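Local structure of meso-diaminopimelate dehydrogenase (Clostridium tetani, 3WGZ) at the interface of chains A and B. The protein catalyses the NADP-dependent oxidative deamination of meso-2,6-diaminopimelate at its D-configured carbon, here as a six-fold mutant crystallised with D-leucine. Residues are numbered along the deposited sequence; one frame, centred on the assembly and turned at random. Chains: chain A/B, Meso-diaminopimelate dehydrogenase.

The three contacts sample one two-fold symmetric interface between identical chains. Contact 1 lies between the other two, with C-alpha centres about 19 Å from contact 2 and about 18 Å from contact 3; contacts 2 and 3 are about 37 Å apart. Helix 123-138 supplies contact 1 from both chains and contact 3 from chain A. A:Gln25 and A:Ser282 serve contact 2, B:Gln25 and B:Ser282 contact 3, so one region of each monomer meets both segment 258-261 and segment 137-140 of its neighbour. The two-fold symmetry and the spread over about 37 Å suggest a genuine dimer, although the coordinates alone do not establish it.

Contact 1: the interface of chains A and B. Residues chain A 127, 269, 310, 313; chain B 130-131, 134, 310.
A:Phe310 lies between B:Leu134 and B:Phe310, which sit over opposite faces of its ring, each offset toward the rim. On one face B:Leu134 touches with CB, 3.8 Å from A:Phe310 CE2, and with CD2, 3.9 Å from the same atom. On the other, the CZ edges of the two phenyl groups overlap at the rims, A:Phe310 CZ to B:Phe310 CZ 3.7 Å, with the ring planes inclined by about 35°. The CD2 side of the A:Phe310 ring is met by B:Leu130, whose side chain crosses it at about a right angle; CD2 is 3.8 Å from the leucine CD2 and 3.5 Å from the backbone O of B:Leu130. The 91 Å² of A:Phe310 hidden by the partner is the largest value in the patch.

Because A:Phe310 and B:Phe310 meet, this apolar patch lies near the two-fold axis, and it probably helps to hold the subunits together. Further out, A:Leu313 lies parallel to B:Leu134, with 3.9 Å between the two CD1 methyls. With CG of B:Leu134 anti to the backbone N (chi1 -178°), its branched end runs along the face of A:Phe310 toward A:Leu313. Helix 123-138 of chain B presents B:Leu130, B:Asn131 and B:Leu134 to segment 310-313 and strand 263-273 of chain A. At the strand, the amide of B:Asn131 is inclined 49° to the phenyl plane of A:Phe269, and its ND2 lies 3.6 Å from both CD1 and CE1 of that ring.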
loop_
_atom_site.group_PDB
_atom_site.type_symbol
_atom_site.label_atom_id
_atom_site.label_comp_id
_atom_site.label_asym_id
_atom_site.label_seq_id
_atom_site.Cartn_x
_atom_site.Cartn_y
_atom_site.Cartn_z
ATOM N N LEU A 127 7.260 -1.869 3.732
ATOM C CA LEU A 127 6.220 -1.586 2.749
ATOM C C LEU A 127 5.588 -2.831 2.139
ATOM O O LEU A 127 4.377 -2.891 1.975
ATOM C CB LEU A 127 6.765 -0.689 1.630
ATOM C CG LEU A 127 7.480 0.585 2.108
ATOM C CD1 LEU A 127 7.674 1.524 0.928
ATOM C CD2 LEU A 127 6.659 1.271 3.220
ATOM N N PHE A 269 1.329 -3.810 -5.814
ATOM C CA PHE A 269 2.202 -2.772 -5.275
ATOM C C PHE A 269 3.610 -3.101 -5.741
ATOM O O PHE A 269 4.084 -4.218 -5.522
ATOM C CB PHE A 269 2.196 -2.789 -3.745
ATOM C CG PHE A 269 3.042 -1.717 -3.128
ATOM C CD1 PHE A 269 2.540 -0.419 -2.964
ATOM C CD2 PHE A 269 4.329 -1.998 -2.683
ATOM C CE1 PHE A 269 3.309 0.576 -2.360
ATOM C CE2 PHE A 269 5.114 -1.003 -2.070
ATOM C CZ PHE A 269 4.603 0.283 -1.909
ATOM N N PHE A 310 -0.911 5.395 8.535
ATOM C CA PHE A 310 -0.164 6.162 7.541
ATOM C C PHE A 310 -0.110 7.658 7.805
ATOM O O PHE A 310 0.824 8.320 7.376
ATOM C CB PHE A 310 -0.731 5.922 6.145
ATOM C CG PHE A 310 -0.301 4.625 5.531
ATOM C CD1 PHE A 310 0.359 3.656 6.295
ATOM C CD2 PHE A 310 -0.536 4.372 4.183
ATOM C CE1 PHE A 310 0.786 2.450 5.730
ATOM C CE2 PHE A 310 -0.118 3.171 3.602
ATOM C CZ PHE A 310 0.548 2.206 4.377
ATOM N N LEU A 313 3.095 9.250 9.249
ATOM C CA LEU A 313 4.288 9.427 8.430
ATOM C C LEU A 313 4.382 10.820 7.813
ATOM O O LEU A 313 5.455 11.230 7.375
ATOM C CB LEU A 313 4.320 8.387 7.307
ATOM C CG LEU A 313 4.129 6.917 7.697
ATOM C CD1 LEU A 313 3.848 6.066 6.452
ATOM C CD2 LEU A 313 5.365 6.421 8.421
ATOM N N LEU B 130 -4.684 6.085 0.682
ATOM C CA LEU B 130 -3.592 5.572 1.487
ATOM C C LEU B 130 -2.285 5.589 0.704
ATOM O O LEU B 130 -1.249 6.011 1.219
ATOM C CB LEU B 130 -3.917 4.145 1.941
ATOM C CG LEU B 130 -4.968 4.031 3.051
ATOM C CD1 LEU B 130 -5.449 2.573 3.212
ATOM C CD2 LEU B 130 -4.354 4.568 4.348
ATOM N N ASN B 131 -2.323 5.136 -0.545
ATOM C CA ASN B 131 -1.105 5.130 -1.319
ATOM C C ASN B 131 -0.645 6.527 -1.725
ATOM O O ASN B 131 0.554 6.766 -1.859
ATOM C CB ASN B 131 -1.239 4.189 -2.519
ATOM C CG ASN B 131 -1.097 2.726 -2.107
ATOM O OD1 ASN B 131 -2.046 2.099 -1.629
ATOM N ND2 ASN B 131 0.099 2.197 -2.251
ATOM N N LEU B 134 1.140 7.517 1.462
ATOM C CA LEU B 134 2.376 6.762 1.628
ATOM C C LEU B 134 3.432 7.298 0.653
ATOM O O LEU B 134 4.560 7.588 1.037
ATOM C CB LEU B 134 2.115 5.268 1.355
ATOM C CG LEU B 134 3.292 4.302 1.518
ATOM C CD1 LEU B 134 3.776 4.337 2.962
ATOM C CD2 LEU B 134 2.871 2.893 1.130
ATOM N N PHE B 310 -3.024 -0.934 9.496
ATOM C CA PHE B 310 -3.418 -2.094 8.707
ATOM C C PHE B 310 -3.658 -3.334 9.574
ATOM O O PHE B 310 -4.421 -4.218 9.191
ATOM C CB PHE B 310 -2.347 -2.391 7.647
ATOM C CG PHE B 310 -2.393 -1.473 6.450
ATOM C CD1 PHE B 310 -3.187 -0.323 6.458
ATOM C CD2 PHE B 310 -1.659 -1.768 5.310
ATOM C CE1 PHE B 310 -3.245 0.509 5.352
ATOM C CE2 PHE B 310 -1.709 -0.941 4.193
ATOM C CZ PHE B 310 -2.504 0.201 4.211
#

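Contact 2: the interface of chains A and B. Residues chain A 18, 21-22, 25, 282; chain B 258-261.
B:Gln260 is modelled with its aliphatic stem between A:Lys21 and A:Gln25, burying 82 Å² of its surface against chain A. Its CG lies 3.4 Å from A:Lys21 CB on one side and 3.4 Å from A:Gln25 CG on the other. The methyl of A:Ala22 adds to this lining beside the glutamine amide. B:Gln260 bends at chi2 (69°), which turns the amide back along the end of helix 14-23. Several of its distances to A:Lys21 and A:Gln25 are too short, so the fit of the whole side chain is doubtful.

Outside this core, B:Gln260 NE2 donates to A:Gln25 OE1 over 2.6 Å, but the geometry is poor: the donor stands above the carbonyl of A:Gln25, 85° out of its plane and not on a lone pair. This strained bond carries little weight. The two amides are nearly perpendicular. At the rim, A:Gln25 NE2 makes a weak bond of 3.4 Å to B:Asn258 O. Water 1 makes a second, indirect route between the two residues, lying 3.1 Å from A:Gln25 OE1 and 2.8 Å from B:Asn258 O.

Helix 14-23 follows the Rossmann glycine loop, so the contact ties the turn after strand 249-258 of one chain to the nucleotide-binding fold of the other, and may help to hold that fold in place across the dimer.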
loop_
_atom_site.group_PDB
_atom_site.type_symbol
_atom_site.label_atom_id
_atom_site.label_comp_id
_atom_site.label_asym_id
_atom_site.label_seq_id
_atom_site.Cartn_x
_atom_site.Cartn_y
_atom_site.Cartn_z
ATOM N N GLY A 18 22.536 7.448 3.348
ATOM C CA GLY A 18 21.222 7.721 2.800
ATOM C C GLY A 18 20.309 8.462 3.751
ATOM O O GLY A 18 19.539 9.322 3.331
ATOM N N LYS A 21 21.167 12.181 3.870
ATOM C CA LYS A 21 20.635 12.898 2.719
ATOM C C LYS A 21 19.121 13.119 2.824
ATOM O O LYS A 21 18.627 14.225 2.582
ATOM C CB LYS A 21 20.961 12.117 1.442
ATOM C CG LYS A 21 22.452 11.923 1.211
ATOM C CD LYS A 21 22.736 10.604 0.505
ATOM C CE LYS A 21 22.249 10.615 -0.929
ATOM N NZ LYS A 21 23.118 11.471 -1.782
ATOM N N ALA A 22 18.392 12.066 3.181
ATOM C CA ALA A 22 16.940 12.141 3.304
ATOM C C ALA A 22 16.497 13.166 4.337
ATOM O O ALA A 22 15.462 13.807 4.175
ATOM C CB ALA A 22 16.371 10.771 3.659
ATOM N N GLN A 25 15.587 16.385 3.049
ATOM C CA GLN A 25 14.350 16.544 2.286
ATOM C C GLN A 25 13.157 16.771 3.223
ATOM O O GLN A 25 12.016 16.942 2.774
ATOM C CB GLN A 25 14.088 15.307 1.420
ATOM C CG GLN A 25 15.202 14.975 0.447
ATOM C CD GLN A 25 14.777 13.975 -0.612
ATOM O OE1 GLN A 25 14.174 12.944 -0.305
ATOM N NE2 GLN A 25 15.096 14.271 -1.865
ATOM N N SER A 282 14.806 6.764 3.127
ATOM C CA SER A 282 13.693 7.705 3.190
ATOM C C SER A 282 12.574 7.063 3.989
ATOM O O SER A 282 11.813 7.746 4.668
ATOM C CB SER A 282 13.180 8.031 1.794
ATOM O OG SER A 282 14.239 8.378 0.935
ATOM N N ASN B 258 12.621 11.446 -6.513
ATOM C CA ASN B 258 14.056 11.323 -6.530
ATOM C C ASN B 258 14.574 11.482 -5.123
ATOM O O ASN B 258 13.998 12.214 -4.312
ATOM C CB ASN B 258 14.658 12.422 -7.392
ATOM C CG ASN B 258 14.278 13.801 -6.896
ATOM O OD1 ASN B 258 13.152 14.251 -7.092
ATOM N ND2 ASN B 258 15.213 14.471 -6.226
ATOM N N THR B 259 15.662 10.788 -4.833
ATOM C CA THR B 259 16.276 10.914 -3.535
ATOM C C THR B 259 17.240 12.081 -3.672
ATOM O O THR B 259 17.596 12.483 -4.780
ATOM C CB THR B 259 17.036 9.640 -3.140
ATOM O OG1 THR B 259 17.538 8.997 -4.321
ATOM C CG2 THR B 259 16.118 8.696 -2.372
ATOM N N GLN B 260 17.629 12.629 -2.531
ATOM C CA GLN B 260 18.534 13.758 -2.436
ATOM C C GLN B 260 19.620 13.793 -3.507
ATOM O O GLN B 260 19.873 14.840 -4.107
ATOM C CB GLN B 260 19.156 13.749 -1.047
ATOM C CG GLN B 260 18.146 13.366 0.042
ATOM C CD GLN B 260 17.696 11.896 -0.015
ATOM O OE1 GLN B 260 18.496 10.978 0.172
ATOM N NE2 GLN B 260 16.412 11.679 -0.268
ATOM N N GLY B 261 20.263 12.655 -3.746
ATOM C CA GLY B 261 21.308 12.613 -4.754
ATOM C C GLY B 261 20.800 12.806 -6.177
ATOM O O GLY B 261 21.579 13.086 -7.091
HETATM O O HOH W 1 12.007 12.214 -2.327
#

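Contact 3: the interface of chains A and B. Residues chain A 137-138, 140; chain B 25-26, 282, 286.
The backbone O of A:Ile138 faces B:Ser282, lying 3.2 Å from its CB and 3.7 Å from its hydroxyl OG. The latter separation is too long for a hydrogen bond, so the carbonyl rests mainly against the CB methylene. The serine OG stands opposite its own carbonyl carbon and beside the backbone N (chi1 -75°).

One turn along helix 276-296, the methyl of B:Ala286 meets two neighbouring groups of chain A. It is 3.5 Å from the backbone O of A:Ser137 and 3.8 Å from A:Ile138 CD1, the end of the longer isoleucine branch. The end of helix 123-138 thus packs on small side chains of helix 276-296, which probably lets the backbones come close.

Beyond this helix contact, A:Pro140 presents successive ring atoms to the loop at 25-26, crossing both side chains at about a right angle. Its CB lies 3.9 Å from the backbone O of B:Gln25, while its CG is 3.9 Å from the amide oxygen OD1 of B:Asn26. With 53 Å² buried, A:Pro140 contributes more hidden surface than any other residue in this patch.

The site packs the end of one chain's helix 123-138 and the following loop against its partner, and probably helps to hold the two subunits in a fixed mutual orientation.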
loop_
_atom_site.group_PDB
_atom_site.type_symbol
_atom_site.label_atom_id
_atom_site.label_comp_id
_atom_site.label_asym_id
_atom_site.label_seq_id
_atom_site.Cartn_x
_atom_site.Cartn_y
_atom_site.Cartn_z
ATOM N N SER A 137 -6.250 -8.899 3.431
ATOM C CA SER A 137 -7.330 -8.365 4.266
ATOM C C SER A 137 -8.539 -7.940 3.438
ATOM O O SER A 137 -9.683 -8.099 3.860
ATOM C CB SER A 137 -6.834 -7.174 5.089
ATOM O OG SER A 137 -5.880 -7.585 6.054
ATOM N N ILE A 138 -8.284 -7.404 2.252
ATOM C CA ILE A 138 -9.358 -6.965 1.371
ATOM C C ILE A 138 -9.880 -8.122 0.523
ATOM O O ILE A 138 -11.073 -8.198 0.226
ATOM C CB ILE A 138 -8.886 -5.854 0.416
ATOM C CG1 ILE A 138 -8.188 -4.746 1.205
ATOM C CG2 ILE A 138 -10.080 -5.310 -0.350
ATOM C CD1 ILE A 138 -9.021 -4.204 2.340
ATOM N N PRO A 140 -9.785 -11.765 1.122
ATOM C CA PRO A 140 -9.522 -12.913 2.000
ATOM C C PRO A 140 -9.337 -14.179 1.189
ATOM O O PRO A 140 -8.546 -15.050 1.544
ATOM C CB PRO A 140 -10.777 -12.987 2.875
ATOM C CG PRO A 140 -11.338 -11.596 2.821
ATOM C CD PRO A 140 -11.123 -11.207 1.382
ATOM N N GLN B 25 -17.316 -14.597 3.111
ATOM C CA GLN B 25 -15.883 -14.905 3.045
ATOM C C GLN B 25 -15.164 -14.522 4.330
ATOM O O GLN B 25 -13.943 -14.602 4.407
ATOM C CB GLN B 25 -15.206 -14.156 1.891
ATOM C CG GLN B 25 -15.827 -14.342 0.522
ATOM C CD GLN B 25 -14.950 -13.781 -0.585
ATOM O OE1 GLN B 25 -14.418 -12.677 -0.475
ATOM N NE2 GLN B 25 -14.807 -14.534 -1.661
ATOM N N ASN B 26 -15.926 -14.102 5.333
ATOM C CA ASN B 26 -15.360 -13.676 6.605
ATOM C C ASN B 26 -16.013 -14.383 7.785
ATOM O O ASN B 26 -16.985 -13.901 8.362
ATOM C CB ASN B 26 -15.517 -12.165 6.728
ATOM C CG ASN B 26 -14.565 -11.413 5.825
ATOM O OD1 ASN B 26 -13.385 -11.281 6.133
ATOM N ND2 ASN B 26 -15.066 -10.929 4.700
ATOM N N SER B 282 -15.904 -5.551 -0.374
ATOM C CA SER B 282 -14.898 -6.290 0.393
ATOM C C SER B 282 -14.082 -5.356 1.264
ATOM O O SER B 282 -13.766 -5.691 2.403
ATOM C CB SER B 282 -13.946 -7.053 -0.522
ATOM O OG SER B 282 -14.575 -8.192 -1.047
ATOM N N ALA B 286 -13.760 -5.379 5.395
ATOM C CA ALA B 286 -12.482 -5.374 6.109
ATOM C C ALA B 286 -12.397 -4.200 7.088
ATOM O O ALA B 286 -11.981 -4.361 8.238
ATOM C CB ALA B 286 -11.317 -5.305 5.124
#